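Local coordinates for nicotinate phosphoribosyltransferase (Vibrio cholerae, PDB 4HL7), which probably catalyses the ATP-dependent formation of nicotinate mononucleotide from nicotinate and phosphoribosyl diphosphate, a step of NAD biosynthesis, at residues L157-K168 and V198-W209; G382-D390 and C397-K407. All blocks are in the same frame, centred on the assembly; numbering follows the deposited sequence.

Contact 1 of 2, residues L157-K168 and V198-W209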
loop_
_atom_site.group_PDB
_atom_site.type_symbol
_atom_site.label_atom_id
_atom_site.label_comp_id
_atom_site.label_asym_id
_atom_site.label_seq_id
_atom_site.Cartn_x
_atom_site.Cartn_y
_atom_site.Cartn_z
ATOM N N LEU A 157 -17.279 14.689 4.043
ATOM C CA LEU A 157 -17.450 15.266 2.713
ATOM C C LEU A 157 -17.321 16.808 2.713
ATOM O O LEU A 157 -16.864 17.380 1.706
ATOM C CB LEU A 157 -18.767 14.832 2.065
ATOM C CG LEU A 157 -18.824 13.428 1.465
ATOM C CD1 LEU A 157 -20.236 13.201 0.899
ATOM C CD2 LEU A 157 -17.738 13.232 0.401
ATOM N N LYS A 158 -17.674 17.463 3.815
ATOM C CA LYS A 158 -17.503 18.939 3.879
ATOM C C LYS A 158 -16.020 19.233 3.748
ATOM O O LYS A 158 -15.614 20.194 3.081
ATOM C CB LYS A 158 -18.054 19.576 5.193
ATOM C CG LYS A 158 -19.573 19.817 5.211
ATOM C CD LYS A 158 -20.034 20.674 6.400
ATOM N N VAL A 159 -15.206 18.424 4.425
ATOM C CA VAL A 159 -13.761 18.654 4.460
ATOM C C VAL A 159 -13.213 18.447 3.056
ATOM O O VAL A 159 -12.375 19.232 2.554
ATOM C CB VAL A 159 -13.039 17.678 5.437
ATOM C CG1 VAL A 159 -11.524 17.719 5.211
ATOM C CG2 VAL A 159 -13.384 18.022 6.877
ATOM N N LEU A 160 -13.662 17.370 2.413
ATOM C CA LEU A 160 -13.147 17.077 1.065
ATOM C C LEU A 160 -13.575 18.184 0.086
ATOM O O LEU A 160 -12.781 18.641 -0.753
ATOM C CB LEU A 160 -13.626 15.726 0.581
ATOM C CG LEU A 160 -13.161 15.343 -0.830
ATOM C CD1 LEU A 160 -11.631 15.328 -1.008
ATOM C CD2 LEU A 160 -13.740 13.958 -1.174
ATOM N N LYS A 161 -14.832 18.615 0.196
ATOM C CA LYS A 161 -15.349 19.641 -0.731
ATOM C C LYS A 161 -14.524 20.941 -0.671
ATOM O O LYS A 161 -14.183 21.520 -1.712
ATOM C CB LYS A 161 -16.834 19.882 -0.471
ATOM C CG LYS A 161 -17.715 18.759 -1.042
ATOM C CD LYS A 161 -19.129 18.863 -0.491
ATOM C CE LYS A 161 -20.012 17.673 -0.887
ATOM N NZ LYS A 161 -21.416 18.095 -0.563
ATOM N N THR A 162 -14.149 21.352 0.544
ATOM C CA THR A 162 -13.337 22.547 0.754
ATOM C C THR A 162 -11.946 22.369 0.118
ATOM O O THR A 162 -11.431 23.284 -0.498
ATOM C CB THR A 162 -13.147 22.840 2.240
ATOM O OG1 THR A 162 -14.435 23.005 2.855
ATOM C CG2 THR A 162 -12.392 24.134 2.412
ATOM N N LYS A 163 -11.325 21.204 0.302
ATOM C CA LYS A 163 -10.030 20.941 -0.318
ATOM C C LYS A 163 -10.154 20.946 -1.851
ATOM O O LYS A 163 -9.269 21.464 -2.579
ATOM C CB LYS A 163 -9.440 19.570 0.146
ATOM C CG LYS A 163 -9.170 19.557 1.634
ATOM C CD LYS A 163 -8.431 18.340 2.199
ATOM C CE LYS A 163 -9.153 17.047 2.041
ATOM N NZ LYS A 163 -8.352 16.016 2.877
ATOM N N LEU A 164 -11.214 20.330 -2.356
ATOM C CA LEU A 164 -11.386 20.309 -3.810
ATOM C C LEU A 164 -11.591 21.719 -4.430
ATOM O O LEU A 164 -10.994 22.016 -5.474
ATOM C CB LEU A 164 -12.516 19.372 -4.221
ATOM C CG LEU A 164 -12.226 17.884 -3.999
ATOM C CD1 LEU A 164 -13.515 17.137 -4.265
ATOM C CD2 LEU A 164 -11.073 17.365 -4.878
ATOM N N ASP A 165 -12.404 22.568 -3.796
ATOM C CA ASP A 165 -12.478 23.996 -4.163
ATOM C C ASP A 165 -11.096 24.637 -4.243
ATOM O O ASP A 165 -10.784 25.286 -5.231
ATOM C CB ASP A 165 -13.287 24.799 -3.155
ATOM C CG ASP A 165 -14.736 24.473 -3.171
ATOM O OD1 ASP A 165 -15.410 24.970 -2.256
ATOM O OD2 ASP A 165 -15.215 23.718 -4.073
ATOM N N GLN A 166 -10.269 24.462 -3.207
ATOM C CA GLN A 166 -8.955 25.123 -3.173
ATOM C C GLN A 166 -7.971 24.561 -4.158
ATOM O O GLN A 166 -7.128 25.283 -4.731
ATOM C CB GLN A 166 -8.370 25.152 -1.748
ATOM C CG GLN A 166 -9.242 26.024 -0.878
ATOM C CD GLN A 166 -8.905 26.019 0.602
ATOM O OE1 GLN A 166 -8.040 26.767 1.059
ATOM N NE2 GLN A 166 -9.635 25.234 1.359
ATOM N N LEU A 167 -8.043 23.249 -4.354
ATOM C CA LEU A 167 -7.285 22.588 -5.430
ATOM C C LEU A 167 -7.621 23.169 -6.825
ATOM O O LEU A 167 -6.704 23.528 -7.571
ATOM C CB LEU A 167 -7.610 21.091 -5.431
ATOM C CG LEU A 167 -7.063 20.224 -6.597
ATOM C CD1 LEU A 167 -5.529 20.089 -6.548
ATOM C CD2 LEU A 167 -7.730 18.838 -6.664
ATOM N N LYS A 168 -8.905 23.181 -7.180
ATOM C CA LYS A 168 -9.363 23.736 -8.481
ATOM C C LYS A 168 -8.866 25.200 -8.676
ATOM O O LYS A 168 -8.296 25.572 -9.766
ATOM C CB LYS A 168 -10.894 23.698 -8.570
ATOM C CG LYS A 168 -11.467 22.317 -8.914
ATOM C CD LYS A 168 -13.010 22.364 -8.806
ATOM C CE LYS A 168 -13.672 21.442 -9.812
ATOM N NZ LYS A 168 -15.042 20.995 -9.388
ATOM N N VAL A 198 -16.269 9.383 -0.544
ATOM C CA VAL A 198 -15.121 10.119 -1.026
ATOM C C VAL A 198 -14.866 9.844 -2.496
ATOM O O VAL A 198 -14.691 10.783 -3.289
ATOM C CB VAL A 198 -13.856 9.852 -0.154
ATOM C CG1 VAL A 198 -12.587 10.271 -0.904
ATOM C CG2 VAL A 198 -14.045 10.569 1.198
ATOM N N LEU A 199 -14.917 8.580 -2.880
ATOM C CA LEU A 199 -14.715 8.244 -4.273
ATOM C C LEU A 199 -15.877 8.797 -5.146
ATOM O O LEU A 199 -15.640 9.338 -6.227
ATOM C CB LEU A 199 -14.515 6.697 -4.458
ATOM C CG LEU A 199 -13.101 6.215 -4.081
ATOM C CD1 LEU A 199 -13.091 4.705 -3.996
ATOM C CD2 LEU A 199 -12.179 6.638 -5.207
ATOM N N ALA A 200 -17.130 8.647 -4.677
ATOM C CA ALA A 200 -18.297 9.204 -5.367
ATOM C C ALA A 200 -18.107 10.707 -5.623
ATOM O O ALA A 200 -18.409 11.209 -6.708
ATOM C CB ALA A 200 -19.576 8.957 -4.564
ATOM N N CYS A 201 -17.592 11.427 -4.632
ATOM C CA CYS A 201 -17.442 12.868 -4.741
ATOM C C CYS A 201 -16.321 13.228 -5.742
ATOM O O CYS A 201 -16.491 14.092 -6.614
ATOM C CB CYS A 201 -17.171 13.419 -3.347
ATOM S SG CYS A 201 -16.676 15.161 -3.260
ATOM N N LEU A 202 -15.165 12.557 -5.632
ATOM C CA LEU A 202 -14.080 12.742 -6.600
ATOM C C LEU A 202 -14.558 12.508 -8.014
ATOM O O LEU A 202 -14.282 13.299 -8.915
ATOM C CB LEU A 202 -12.917 11.819 -6.290
ATOM C CG LEU A 202 -12.219 12.049 -4.960
ATOM C CD1 LEU A 202 -11.211 10.901 -4.714
ATOM C CD2 LEU A 202 -11.584 13.434 -4.815
ATOM N N LYS A 203 -15.297 11.428 -8.213
ATOM C CA LYS A 203 -15.802 11.133 -9.523
ATOM C C LYS A 203 -16.742 12.258 -10.035
ATOM O O LYS A 203 -16.683 12.639 -11.200
ATOM C CB LYS A 203 -16.510 9.790 -9.521
ATOM C CG LYS A 203 -17.365 9.590 -10.764
ATOM C CD LYS A 203 -17.586 8.136 -11.119
ATOM C CE LYS A 203 -18.246 8.055 -12.501
ATOM N NZ LYS A 203 -19.000 6.784 -12.698
ATOM N N GLN A 204 -17.578 12.782 -9.146
ATOM C CA GLN A 204 -18.480 13.859 -9.509
ATOM C C GLN A 204 -17.783 15.221 -9.731
ATOM O O GLN A 204 -18.137 15.950 -10.640
ATOM C CB GLN A 204 -19.607 13.945 -8.508
ATOM C CG GLN A 204 -20.426 15.229 -8.626
ATOM C CD GLN A 204 -21.086 15.572 -7.315
ATOM O OE1 GLN A 204 -22.005 14.871 -6.874
ATOM N NE2 GLN A 204 -20.604 16.639 -6.655
ATOM N N GLU A 205 -16.762 15.526 -8.939
ATOM C CA GLU A 205 -16.172 16.855 -8.900
ATOM C C GLU A 205 -14.964 17.014 -9.816
ATOM O O GLU A 205 -14.799 18.091 -10.434
ATOM C CB GLU A 205 -15.772 17.249 -7.461
ATOM C CG GLU A 205 -16.941 17.406 -6.546
ATOM C CD GLU A 205 -17.798 18.587 -6.957
ATOM O OE1 GLU A 205 -17.244 19.697 -7.200
ATOM O OE2 GLU A 205 -19.022 18.415 -7.018
ATOM N N ILE A 206 -14.104 15.993 -9.893
ATOM C CA ILE A 206 -12.817 16.139 -10.633
ATOM C C ILE A 206 -12.536 14.913 -11.510
ATOM O O ILE A 206 -11.409 14.408 -11.579
ATOM C CB ILE A 206 -11.594 16.440 -9.704
ATOM C CG1 ILE A 206 -11.400 15.346 -8.671
ATOM C CG2 ILE A 206 -11.741 17.793 -8.994
ATOM C CD1 ILE A 206 -9.984 15.352 -8.110
ATOM N N PRO A 207 -13.567 14.433 -12.222
ATOM C CA PRO A 207 -13.389 13.203 -13.030
ATOM C C PRO A 207 -12.200 13.280 -13.992
ATOM O O PRO A 207 -11.539 12.254 -14.288
ATOM C CB PRO A 207 -14.696 13.112 -13.822
ATOM C CG PRO A 207 -15.237 14.498 -13.834
ATOM C CD PRO A 207 -14.894 15.042 -12.448
ATOM N N GLN A 208 -11.918 14.474 -14.478
ATOM C CA GLN A 208 -10.883 14.670 -15.480
ATOM C C GLN A 208 -9.498 14.476 -14.901
ATOM O O GLN A 208 -8.533 14.334 -15.637
ATOM C CB GLN A 208 -10.972 16.085 -16.079
ATOM C CG GLN A 208 -10.598 17.198 -15.087
ATOM C CD GLN A 208 -11.771 17.749 -14.285
ATOM O OE1 GLN A 208 -12.755 17.066 -14.030
ATOM N NE2 GLN A 208 -11.647 18.997 -13.853
ATOM N N TRP A 209 -9.386 14.521 -13.574
ATOM C CA TRP A 209 -8.120 14.329 -12.908
ATOM C C TRP A 209 -7.958 13.030 -12.161
ATOM O O TRP A 209 -6.910 12.797 -11.615
ATOM C CB TRP A 209 -7.826 15.460 -11.967
ATOM C CG TRP A 209 -7.766 16.781 -12.664
ATOM C CD1 TRP A 209 -7.241 17.052 -13.934
ATOM C CD2 TRP A 209 -8.213 18.062 -12.147
ATOM N NE1 TRP A 209 -7.371 18.386 -14.220
ATOM C CE2 TRP A 209 -7.918 19.046 -13.172
ATOM C CE3 TRP A 209 -8.790 18.483 -10.954
ATOM C CZ2 TRP A 209 -8.258 20.383 -13.021
ATOM C CZ3 TRP A 209 -9.095 19.845 -10.797
ATOM C CH2 TRP A 209 -8.830 20.765 -11.804
#

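Contact 2 of 2, residues G382-D390 and C397-K407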
loop_
_atom_site.group_PDB
_atom_site.type_symbol
_atom_site.label_atom_id
_atom_site.label_comp_id
_atom_site.label_asym_id
_atom_site.label_seq_id
_atom_site.Cartn_x
_atom_site.Cartn_y
_atom_site.Cartn_z
ATOM N N GLY A 382 10.735 -19.056 6.321
ATOM C CA GLY A 382 11.375 -19.147 7.635
ATOM C C GLY A 382 12.650 -18.329 7.784
ATOM O O GLY A 382 13.417 -18.552 8.725
ATOM N N ARG A 383 12.900 -17.446 6.828
ATOM C CA ARG A 383 14.127 -16.614 6.803
ATOM C C ARG A 383 13.742 -15.151 6.966
ATOM O O ARG A 383 12.693 -14.736 6.451
ATOM C CB ARG A 383 14.859 -16.790 5.444
ATOM C CG ARG A 383 15.227 -18.266 5.132
ATOM C CD ARG A 383 15.097 -18.623 3.641
ATOM N NE ARG A 383 15.038 -20.080 3.481
ATOM C CZ ARG A 383 15.263 -20.706 2.328
ATOM N NH1 ARG A 383 15.575 -20.013 1.251
ATOM N NH2 ARG A 383 15.179 -22.038 2.265
ATOM N N PRO A 384 14.601 -14.353 7.618
ATOM C CA PRO A 384 14.263 -12.925 7.732
ATOM C C PRO A 384 14.310 -12.213 6.386
ATOM O O PRO A 384 15.094 -12.614 5.485
ATOM C CB PRO A 384 15.400 -12.314 8.615
ATOM C CG PRO A 384 16.293 -13.443 8.988
ATOM C CD PRO A 384 15.936 -14.672 8.149
ATOM N N VAL A 385 13.574 -11.117 6.268
ATOM C CA VAL A 385 13.664 -10.242 5.080
ATOM C C VAL A 385 13.586 -8.803 5.615
ATOM O O VAL A 385 13.206 -8.589 6.767
ATOM C CB VAL A 385 12.530 -10.505 4.055
ATOM C CG1 VAL A 385 12.590 -11.953 3.534
ATOM C CG2 VAL A 385 11.153 -10.162 4.677
ATOM N N ALA A 386 14.018 -7.840 4.828
ATOM C CA ALA A 386 14.122 -6.457 5.372
ATOM C C ALA A 386 13.822 -5.399 4.350
ATOM O O ALA A 386 13.979 -5.610 3.169
ATOM C CB ALA A 386 15.488 -6.199 5.943
ATOM N N LYS A 387 13.355 -4.251 4.841
ATOM C CA LYS A 387 13.251 -3.080 4.004
ATOM C C LYS A 387 14.157 -2.026 4.595
ATOM O O LYS A 387 14.183 -1.817 5.808
ATOM C CB LYS A 387 11.829 -2.525 3.977
ATOM C CG LYS A 387 11.686 -1.307 3.097
ATOM C CD LYS A 387 10.237 -0.903 3.051
ATOM C CE LYS A 387 10.123 0.559 2.762
ATOM N NZ LYS A 387 8.775 0.983 3.215
ATOM N N ILE A 388 14.898 -1.328 3.740
ATOM C CA ILE A 388 15.834 -0.343 4.267
ATOM C C ILE A 388 15.199 1.064 4.071
ATOM O O ILE A 388 14.898 1.772 5.024
ATOM C CB ILE A 388 17.218 -0.457 3.570
ATOM C CG1 ILE A 388 17.882 -1.760 3.981
ATOM C CG2 ILE A 388 18.166 0.647 4.085
ATOM C CD1 ILE A 388 18.978 -2.245 3.076
ATOM N N SER A 389 15.016 1.384 2.802
ATOM C CA SER A 389 14.422 2.612 2.200
ATOM C C SER A 389 15.412 3.785 2.077
ATOM O O SER A 389 16.589 3.699 2.481
ATOM C CB SER A 389 13.093 3.063 2.849
ATOM O OG SER A 389 13.403 4.006 3.904
ATOM N N ASP A 390 14.920 4.899 1.542
ATOM C CA ASP A 390 15.789 6.080 1.410
ATOM C C ASP A 390 15.742 6.990 2.628
ATOM O O ASP A 390 16.431 8.047 2.670
ATOM C CB ASP A 390 15.476 6.826 0.141
ATOM C CG ASP A 390 16.048 6.115 -1.093
ATOM O OD1 ASP A 390 17.259 5.665 -1.074
ATOM O OD2 ASP A 390 15.290 6.077 -2.097
ATOM N N CYS A 397 13.919 -4.860 10.303
ATOM C CA CYS A 397 14.249 -6.304 10.282
ATOM C C CYS A 397 14.234 -6.852 11.720
ATOM O O CYS A 397 14.710 -6.191 12.639
ATOM C CB CYS A 397 15.620 -6.520 9.667
ATOM S SG CYS A 397 15.876 -8.258 9.314
ATOM N N GLU A 398 13.717 -8.080 11.910
ATOM C CA GLU A 398 13.728 -8.735 13.216
ATOM C C GLU A 398 15.110 -9.269 13.590
ATOM O O GLU A 398 15.357 -9.575 14.727
ATOM C CB GLU A 398 12.758 -9.896 13.181
ATOM C CG GLU A 398 11.321 -9.452 13.243
ATOM C CD GLU A 398 10.340 -10.611 13.294
ATOM O OE1 GLU A 398 10.762 -11.765 13.139
ATOM O OE2 GLU A 398 9.133 -10.347 13.433
ATOM N N ASP A 399 16.004 -9.397 12.599
ATOM C CA ASP A 399 17.304 -10.066 12.786
ATOM C C ASP A 399 18.366 -9.042 12.421
ATOM O O ASP A 399 18.557 -8.685 11.228
ATOM C CB ASP A 399 17.376 -11.320 11.868
ATOM C CG ASP A 399 18.642 -12.163 12.073
ATOM O OD1 ASP A 399 19.667 -11.626 12.436
ATOM O OD2 ASP A 399 18.585 -13.406 11.921
ATOM N N PRO A 400 19.018 -8.475 13.430
ATOM C CA PRO A 400 19.926 -7.378 13.059
ATOM C C PRO A 400 21.179 -7.862 12.265
ATOM O O PRO A 400 21.777 -7.083 11.497
ATOM C CB PRO A 400 20.355 -6.804 14.420
ATOM C CG PRO A 400 20.152 -7.919 15.396
ATOM C CD PRO A 400 18.885 -8.614 14.894
ATOM N N ILE A 401 21.561 -9.116 12.453
ATOM C CA ILE A 401 22.699 -9.694 11.657
ATOM C C ILE A 401 22.303 -9.826 10.198
ATOM O O ILE A 401 23.076 -9.500 9.281
ATOM C CB ILE A 401 23.181 -11.044 12.216
ATOM C CG1 ILE A 401 23.598 -10.900 13.674
ATOM C CG2 ILE A 401 24.276 -11.665 11.318
ATOM C CD1 ILE A 401 24.032 -12.192 14.411
ATOM N N PHE A 402 21.140 -10.360 9.935
ATOM C CA PHE A 402 20.616 -10.339 8.550
ATOM C C PHE A 402 20.630 -8.940 7.904
ATOM O O PHE A 402 21.062 -8.754 6.731
ATOM C CB PHE A 402 19.217 -10.953 8.466
ATOM C CG PHE A 402 18.664 -10.975 7.098
ATOM C CD1 PHE A 402 18.894 -12.097 6.252
ATOM C CD2 PHE A 402 17.939 -9.905 6.606
ATOM C CE1 PHE A 402 18.408 -12.069 4.918
ATOM C CE2 PHE A 402 17.445 -9.884 5.282
ATOM C CZ PHE A 402 17.683 -10.984 4.452
ATOM N N LEU A 403 20.137 -7.951 8.643
ATOM C CA LEU A 403 20.045 -6.617 8.068
ATOM C C LEU A 403 21.450 -6.065 7.786
ATOM O O LEU A 403 21.673 -5.446 6.699
ATOM C CB LEU A 403 19.271 -5.692 9.031
ATOM C CG LEU A 403 19.197 -4.240 8.562
ATOM C CD1 LEU A 403 18.578 -4.062 7.161
ATOM C CD2 LEU A 403 18.455 -3.355 9.591
ATOM N N ALA A 404 22.377 -6.288 8.720
ATOM C CA ALA A 404 23.771 -5.822 8.560
ATOM C C ALA A 404 24.407 -6.497 7.298
ATOM O O ALA A 404 25.032 -5.826 6.445
ATOM C CB ALA A 404 24.612 -6.069 9.810
ATOM N N ASN A 405 24.211 -7.804 7.170
ATOM C CA ASN A 405 24.700 -8.481 5.972
ATOM C C ASN A 405 24.086 -7.970 4.656
ATOM O O ASN A 405 24.779 -7.776 3.647
ATOM C CB ASN A 405 24.434 -9.990 6.110
ATOM C CG ASN A 405 25.026 -10.756 4.975
ATOM O OD1 ASN A 405 26.257 -10.869 4.863
ATOM N ND2 ASN A 405 24.188 -11.252 4.129
ATOM N N LEU A 406 22.801 -7.743 4.669
ATOM C CA LEU A 406 22.084 -7.236 3.491
ATOM C C LEU A 406 22.648 -5.846 3.109
ATOM O O LEU A 406 22.878 -5.552 1.934
ATOM C CB LEU A 406 20.565 -7.126 3.802
ATOM C CG LEU A 406 19.749 -6.503 2.669
ATOM C CD1 LEU A 406 19.696 -7.466 1.465
ATOM C CD2 LEU A 406 18.318 -6.240 3.197
ATOM N N LYS A 407 22.890 -4.977 4.113
ATOM C CA LYS A 407 23.454 -3.657 3.812
ATOM C C LYS A 407 24.835 -3.858 3.186
ATOM O O LYS A 407 25.140 -3.240 2.142
ATOM C CB LYS A 407 23.600 -2.828 5.129
ATOM C CG LYS A 407 22.227 -2.303 5.602
ATOM C CD LYS A 407 22.451 -1.456 6.868
ATOM C CE LYS A 407 21.097 -0.902 7.352
ATOM N NZ LYS A 407 21.282 -0.300 8.731
HETATM O O HOH W 1 12.480 -9.562 9.717
#

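Contact 1 of 2, residues L157-K168 and V198-W209
Two helices of the alpha/beta part of the enzyme, 155-174 and 192-205, pack side by side; their segments 157-168 and 198-205 approach to 10.6 Å between axes and cross at -29°, and Cys201 enters as a knob into the hole formed by Leu157, Leu160, Lys161 and Leu164. Its SG, anti to the backbone N (chi1 170°), reaches over to Leu160 CD2 at 3.8 Å, while Cys201 CB is met by the CD2 branch of Leu157. Leu160 CD2 also lies against Val198 CG1. Leu164 uses both branches: CD1 touches both Cys201 SG and Glu205 CB, and CD2 meets Leu202 CD2 and, at 4.0 Å, Ile206 CD1, crossing both side chains at about a right angle. Polar contacts gather where helix 192-205 ends. Lys168 NZ donates to Glu205 O at 3.1 Å, tilted 34° from the carbonyl plane, and makes a longer salt bridge to Glu205 OE1 at 3.4 Å; one ammonium group thus holds both the backbone and the side chain of the last helical residue. Lower down the same lysine, CG touches the edge of the Trp209 ring at CZ3, 3.9 Å away. Leu164 and Leu167 continue onto Phe329 of helix 329-339, Ile206 packs on Leu181 of strand 181-183, and Leu199 turns to helix 216-222.

Contact 2 of 2, residues G382-D390 and C397-K407
Pro384 and Phe402 lead the packing of an edge strand and the chain that follows it, 382-390, against helix 400-409 and the residues that lead into it, with Asp399 as N-cap. The aromatic contact comes first: Pro384 CB makes a CH-pi contact over the face of the Phe402 ring, 4.2 Å from its centroid, and Pro384 O stands above the ring plane, offset toward the rim, 3.2 Å from CZ. Phe402 CG lies anti to the backbone N (chi1 -179°), which carries the ring out from the helix to the proline. Apolar contacts continue along the chain. Ala386 CB fits among Cys397 CB at 3.7 Å, Leu403 CD1 and Leu406 CD2; farther on, Ile388 sets CG1 against Leu403 CD1 and CD1 against Leu406 CD2, Ile388 and Leu406 sliding past each other in opposite directions. A water links the segments: it accepts from Glu398 N at 2.9 Å and can reach Val385 O as a donor. Val385 points away from the helix onto Leu377 of strand 372-380. Gln239 of helix 232-241 touches Phe402 and Leu406. Capping fixes the helix start beside the proline: Asp399 OD2 lies 3.7 Å from Pro384 CG, while Asp399 OD1 accepts a nearly straight bond from Phe402 N (3.2 Å, 172°), which meets it from above the carboxylate plane.

Overall arrangement
From the N terminus the chain passes through helix 21-33, strand 38-46 and the helices and strands up to 131-147, then enters helix 155-174. Contact 1 closes the loop that runs from there through strand 181-183 to helix 192-205, tying two helices beside the parallel sheet. The chain then passes through the remaining parallel strands and returns in strand 372-380 to the antiparallel sheet. Strand 383-384 is its last edge strand, and contact 2 closes a short loop of six intervening residues, fastening helix 400-409 to that edge. The contacts follow in series without nesting or crossing, on opposite sides of the chain's centre; the centres of contact 1 and contact 2 are about 41 Å apart.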